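S-M checkpoint control protein RAD4 (Schizosaccharomyces pombe, PDB 4BMD) acts as an essential DNA replication and checkpoint adaptor that couples S phase to mitosis, the present fragment being its third and fourth BRCT domains. Local coordinates at residues M157-R160 / F161-H165; N25-V28 / S29-H32. All coordinates share one frame; numbering follows the deposited sequence. Where two conformers were deposited one is given.

How the contacts relate
Both contacts are single stretches of helix, each with contacts between residues three or four apart along one alpha-helix, but they sit in different BRCT repeats. Contact 2 (25-32) opens helix 25-36 of BRCT 3, between strands 17-20 and 41-42; contact 1 (157-165) lies on helix 157-168 of BRCT 4, between strands 146-149 and 172-175. The two helices thus occupy non-equivalent places in the repeat, following the first and the third strand of their four-stranded parallel sheets. Their centres are 41 Å apart on opposite sides of the centre of the chain, and their nearest atoms remain about 27 Å apart, which rules out any direct touch.

Contact 1 of 2, residues M157-R160 / F161-H165; sequences MKTR and FKIQH
The carbonyl oxygen of Arg160 takes two partners: Gln164 N donates to Arg160 O at 3.1 Å with an N-H...O angle of 163°, and a water also donates to this oxygen. That water gives a second, weak bond to Gln164 OE1, bridging main chain and side chain. The setting is the alpha-helix between strands 146-149 and 172-175 of a BRCT domain, and the same i to i+4 pattern recurs where Ile163 N donates to Thr159 O at 3.0 Å. Phe161 N donates to Met157 O over an equal length, and this oxygen also lies over one face of the Phe161 ring, displaced toward its rim. In one of its two conformers Met157 makes an oblique Met-aromatic contact: CG is anti to the backbone N (chi1 -171°) and the chain continues extended, with CE 3.5 Å from Phe161 CZ and SD 5.0 Å from the ring centroid, 52° off the normal. Lys158 and Lys162 run side by side in the same direction, touching through methylenes, with Lys158 CG 3.8 Å from Lys162 CE. Beyond that touch the two amines separate, and Lys162 NZ hydrogen-bonds His113 NE2. An alanine in place of Lys162 is likely to leave His113 NE2 without this partner and the Lys158 methylenes without their neighbour. Thr159, buried, turns its OG1 to Thr115 and Ser156, while Ile163 packs against Phe155. Between Thr159 and Ile163 the touch is light, Thr159 CG2 standing 4.0 Å from Ile163 CD1.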
loop_
_atom_site.group_PDB
_atom_site.type_symbol
_atom_site.label_atom_id
_atom_site.label_comp_id
_atom_site.label_asym_id
_atom_site.label_seq_id
_atom_site.Cartn_x
_atom_site.Cartn_y
_atom_site.Cartn_z
ATOM N N MET A 157 14.950 16.054 10.498
ATOM C CA MET A 157 16.321 16.453 10.201
ATOM C C MET A 157 16.962 15.469 9.229
ATOM O O MET A 157 17.682 15.856 8.308
ATOM C CB MET A 157 17.129 16.501 11.500
ATOM C CG MET A 157 18.513 17.116 11.385
ATOM S SD MET A 157 19.387 17.039 12.964
ATOM C CE MET A 157 20.741 18.175 12.679
ATOM N N LYS A 158 16.693 14.187 9.452
ATOM C CA LYS A 158 17.222 13.127 8.605
ATOM C C LYS A 158 16.673 13.242 7.184
ATOM O O LYS A 158 17.400 13.046 6.211
ATOM C CB LYS A 158 16.884 11.759 9.202
ATOM C CG LYS A 158 17.437 10.584 8.419
ATOM C CD LYS A 158 17.190 9.274 9.149
ATOM C CE LYS A 158 17.864 9.271 10.513
ATOM N NZ LYS A 158 17.734 7.952 11.195
ATOM N N THR A 159 15.388 13.566 7.074
ATOM C CA THR A 159 14.747 13.751 5.777
ATOM C C THR A 159 15.364 14.927 5.024
ATOM O O THR A 159 15.652 14.826 3.831
ATOM C CB THR A 159 13.226 13.962 5.922
ATOM O OG1 THR A 159 12.609 12.734 6.328
ATOM C CG2 THR A 159 12.612 14.411 4.606
ATOM N N ARG A 160 15.572 16.037 5.727
ATOM C CA ARG A 160 16.179 17.217 5.123
ATOM C C ARG A 160 17.592 16.925 4.628
ATOM O O ARG A 160 18.006 17.426 3.583
ATOM C CB ARG A 160 16.192 18.386 6.112
ATOM C CG ARG A 160 14.810 18.826 6.567
ATOM C CD ARG A 160 14.873 20.114 7.373
ATOM N NE ARG A 160 13.562 20.504 7.882
ATOM C CZ ARG A 160 12.672 21.213 7.193
ATOM N NH1 ARG A 160 12.948 21.609 5.959
ATOM N NH2 ARG A 160 11.504 21.522 7.739
ATOM N N PHE A 161 18.328 16.113 5.382
ATOM C CA PHE A 161 19.679 15.716 4.989
ATOM C C PHE A 161 19.649 14.926 3.688
ATOM O O PHE A 161 20.428 15.189 2.772
ATOM C CB PHE A 161 20.338 14.869 6.078
ATOM C CG PHE A 161 20.790 15.654 7.273
ATOM C CD1 PHE A 161 20.968 17.026 7.192
ATOM C CD2 PHE A 161 21.045 15.019 8.478
ATOM C CE1 PHE A 161 21.387 17.749 8.292
ATOM C CE2 PHE A 161 21.464 15.738 9.583
ATOM C CZ PHE A 161 21.637 17.104 9.488
ATOM N N LYS A 162 18.747 13.952 3.620
ATOM C CA LYS A 162 18.620 13.097 2.447
ATOM C C LYS A 162 18.247 13.900 1.208
ATOM O O LYS A 162 18.716 13.608 0.109
ATOM C CB LYS A 162 17.591 11.991 2.694
ATOM C CG LYS A 162 18.009 10.978 3.748
ATOM C CD LYS A 162 16.953 9.899 3.929
ATOM C CE LYS A 162 17.374 8.884 4.978
ATOM N NZ LYS A 162 16.338 7.835 5.189
ATOM N N ILE A 163 17.407 14.912 1.393
ATOM C CA ILE A 163 16.995 15.778 0.294
ATOM C C ILE A 163 18.183 16.554 -0.266
ATOM O O ILE A 163 18.376 16.620 -1.480
ATOM C CB ILE A 163 15.883 16.753 0.731
ATOM C CG1 ILE A 163 14.593 15.983 1.024
ATOM C CG2 ILE A 163 15.636 17.804 -0.339
ATOM C CD1 ILE A 163 13.458 16.850 1.526
ATOM N N GLN A 164 18.984 17.127 0.629
ATOM C CA GLN A 164 20.176 17.873 0.236
ATOM C C GLN A 164 21.173 16.987 -0.504
ATOM O O GLN A 164 21.703 17.374 -1.545
ATOM C CB GLN A 164 20.841 18.505 1.460
ATOM C CG GLN A 164 19.983 19.545 2.163
ATOM C CD GLN A 164 20.561 19.976 3.500
ATOM O OE1 GLN A 164 19.985 20.815 4.196
ATOM N NE2 GLN A 164 21.701 19.399 3.868
ATOM N N HIS A 165 21.419 15.797 0.037
ATOM C CA HIS A 165 22.316 14.836 -0.596
ATOM C C HIS A 165 21.798 14.401 -1.963
ATOM O O HIS A 165 22.558 14.324 -2.927
ATOM C CB HIS A 165 22.512 13.609 0.296
ATOM C CG HIS A 165 23.463 13.831 1.430
ATOM N ND1 HIS A 165 24.593 14.611 1.312
ATOM C CD2 HIS A 165 23.454 13.374 2.705
ATOM C CE1 HIS A 165 25.239 14.624 2.465
ATOM N NE2 HIS A 165 24.567 13.882 3.326
HETATM O O HOH W 1 16.791 20.216 3.130
#

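Contact 2 of 2, residues N25-V28 / S29-H32; sequences NTKV and SRLH
Leu31 N donates to Lys27 O at 2.7 Å, an N-H...O angle of 160° making the bond fairly straight, in the first turns of the helix that joins strands 17-20 and 41-42 in the beta-alpha-beta unit of a BRCT domain. His32 N donates to Val28 O in the same way, but that bond is short and bent, at 140°, and its exact length is doubtful. The close-packed part of the contact is marked by Leu31, which is buried, and by Phe23, which both Leu31 and Val28 touch, so this side of the helix rests on the loop that precedes it; Leu31 CB also lies 3.2 Å from Lys27 O. The exposed part, carried by Thr26, Ser29 and Arg30, is held more loosely. At the first turn Ser29 N stands 3.6 Å from Asn25 O, and Ser29 OG is equally far from that oxygen. The side chain of Arg30 makes its nearest approach through CG: anti to its own carbonyl carbon (chi1 -54°), that methylene reaches 3.3 Å from Thr26 O. Farther out, the lysine and arginine chains pass at a slant, each with one bend, at chi2 in Lys27 and at chi3 in Arg30. Their like-charged ends would be expected to repel each other, an effect that surrounding solvent may screen, so the approach is unlikely to hold the helix together. Geometrically it is an edge contact: Lys27 NZ lies in the plane of the Arg30 guanidinium, 3.5 Å from Arg30 NH1.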
loop_
_atom_site.group_PDB
_atom_site.type_symbol
_atom_site.label_atom_id
_atom_site.label_comp_id
_atom_site.label_asym_id
_atom_site.label_seq_id
_atom_site.Cartn_x
_atom_site.Cartn_y
_atom_site.Cartn_z
ATOM N N ASN A 25 -4.223 -21.432 0.435
ATOM C CA ASN A 25 -4.619 -22.218 1.605
ATOM C C ASN A 25 -3.851 -21.897 2.885
ATOM O O ASN A 25 -4.433 -21.845 3.969
ATOM C CB ASN A 25 -4.524 -23.715 1.299
ATOM C CG ASN A 25 -5.577 -24.176 0.312
ATOM O OD1 ASN A 25 -6.651 -23.582 0.213
ATOM N ND2 ASN A 25 -5.275 -25.241 -0.422
ATOM N N THR A 26 -2.546 -21.680 2.753
ATOM C CA THR A 26 -1.702 -21.368 3.900
ATOM C C THR A 26 -2.100 -20.038 4.533
ATOM O O THR A 26 -2.218 -19.929 5.754
ATOM C CB THR A 26 -0.216 -21.309 3.502
ATOM O OG1 THR A 26 0.164 -22.543 2.881
ATOM C CG2 THR A 26 0.657 -21.072 4.726
ATOM N N LYS A 27 -2.311 -19.033 3.690
ATOM C CA LYS A 27 -2.653 -17.695 4.157
ATOM C C LYS A 27 -4.034 -17.657 4.803
ATOM O O LYS A 27 -4.246 -16.941 5.783
ATOM C CB LYS A 27 -2.587 -16.695 3.000
ATOM C CG LYS A 27 -2.866 -15.254 3.400
ATOM C CD LYS A 27 -1.843 -14.750 4.404
ATOM C CE LYS A 27 -2.091 -13.293 4.759
ATOM N NZ LYS A 27 -1.063 -12.766 5.697
ATOM N N VAL A 28 -4.963 -18.432 4.249
ATOM C CA VAL A 28 -6.342 -18.471 4.734
ATOM C C VAL A 28 -6.420 -18.798 6.222
ATOM O O VAL A 28 -7.063 -18.081 6.987
ATOM C CB VAL A 28 -7.191 -19.500 3.958
ATOM C CG1 VAL A 28 -8.569 -19.630 4.585
ATOM C CG2 VAL A 28 -7.305 -19.105 2.497
ATOM N N SER A 29 -5.755 -19.878 6.620
ATOM C CA SER A 29 -5.757 -20.323 8.010
ATOM C C SER A 29 -5.190 -19.257 8.943
ATOM O O SER A 29 -5.765 -18.970 9.994
ATOM C CB SER A 29 -4.964 -21.623 8.156
ATOM O OG SER A 29 -5.513 -22.649 7.345
ATOM N N ARG A 30 -4.062 -18.674 8.551
ATOM C CA ARG A 30 -3.436 -17.614 9.333
ATOM C C ARG A 30 -4.355 -16.403 9.414
ATOM O O ARG A 30 -4.533 -15.812 10.480
ATOM C CB ARG A 30 -2.098 -17.209 8.712
ATOM C CG ARG A 30 -1.138 -18.367 8.484
ATOM C CD ARG A 30 0.194 -17.890 7.920
ATOM N NE ARG A 30 0.956 -17.103 8.887
ATOM C CZ ARG A 30 1.010 -15.775 8.899
ATOM N NH1 ARG A 30 0.348 -15.072 7.990
ATOM N NH2 ARG A 30 1.731 -15.149 9.819
ATOM N N LEU A 31 -4.943 -16.044 8.279
ATOM C CA LEU A 31 -5.848 -14.907 8.205
ATOM C C LEU A 31 -7.137 -15.198 8.968
ATOM O O LEU A 31 -7.749 -14.295 9.541
ATOM C CB LEU A 31 -6.156 -14.576 6.744
ATOM C CG LEU A 31 -6.803 -13.226 6.438
ATOM C CD1 LEU A 31 -5.930 -12.088 6.943
ATOM C CD2 LEU A 31 -7.047 -13.094 4.943
ATOM N N HIS A 32 -7.539 -16.466 8.974
ATOM C CA HIS A 32 -8.742 -16.890 9.684
ATOM C C HIS A 32 -8.571 -16.712 11.186
ATOM O O HIS A 32 -9.469 -16.216 11.867
ATOM C CB HIS A 32 -9.068 -18.352 9.367
ATOM C CG HIS A 32 -10.386 -18.809 9.910
ATOM N ND1 HIS A 32 -11.533 -18.847 9.145
ATOM C CD2 HIS A 32 -10.741 -19.249 11.140
ATOM C CE1 HIS A 32 -12.536 -19.290 9.882
ATOM N NE2 HIS A 32 -12.082 -19.541 11.096
#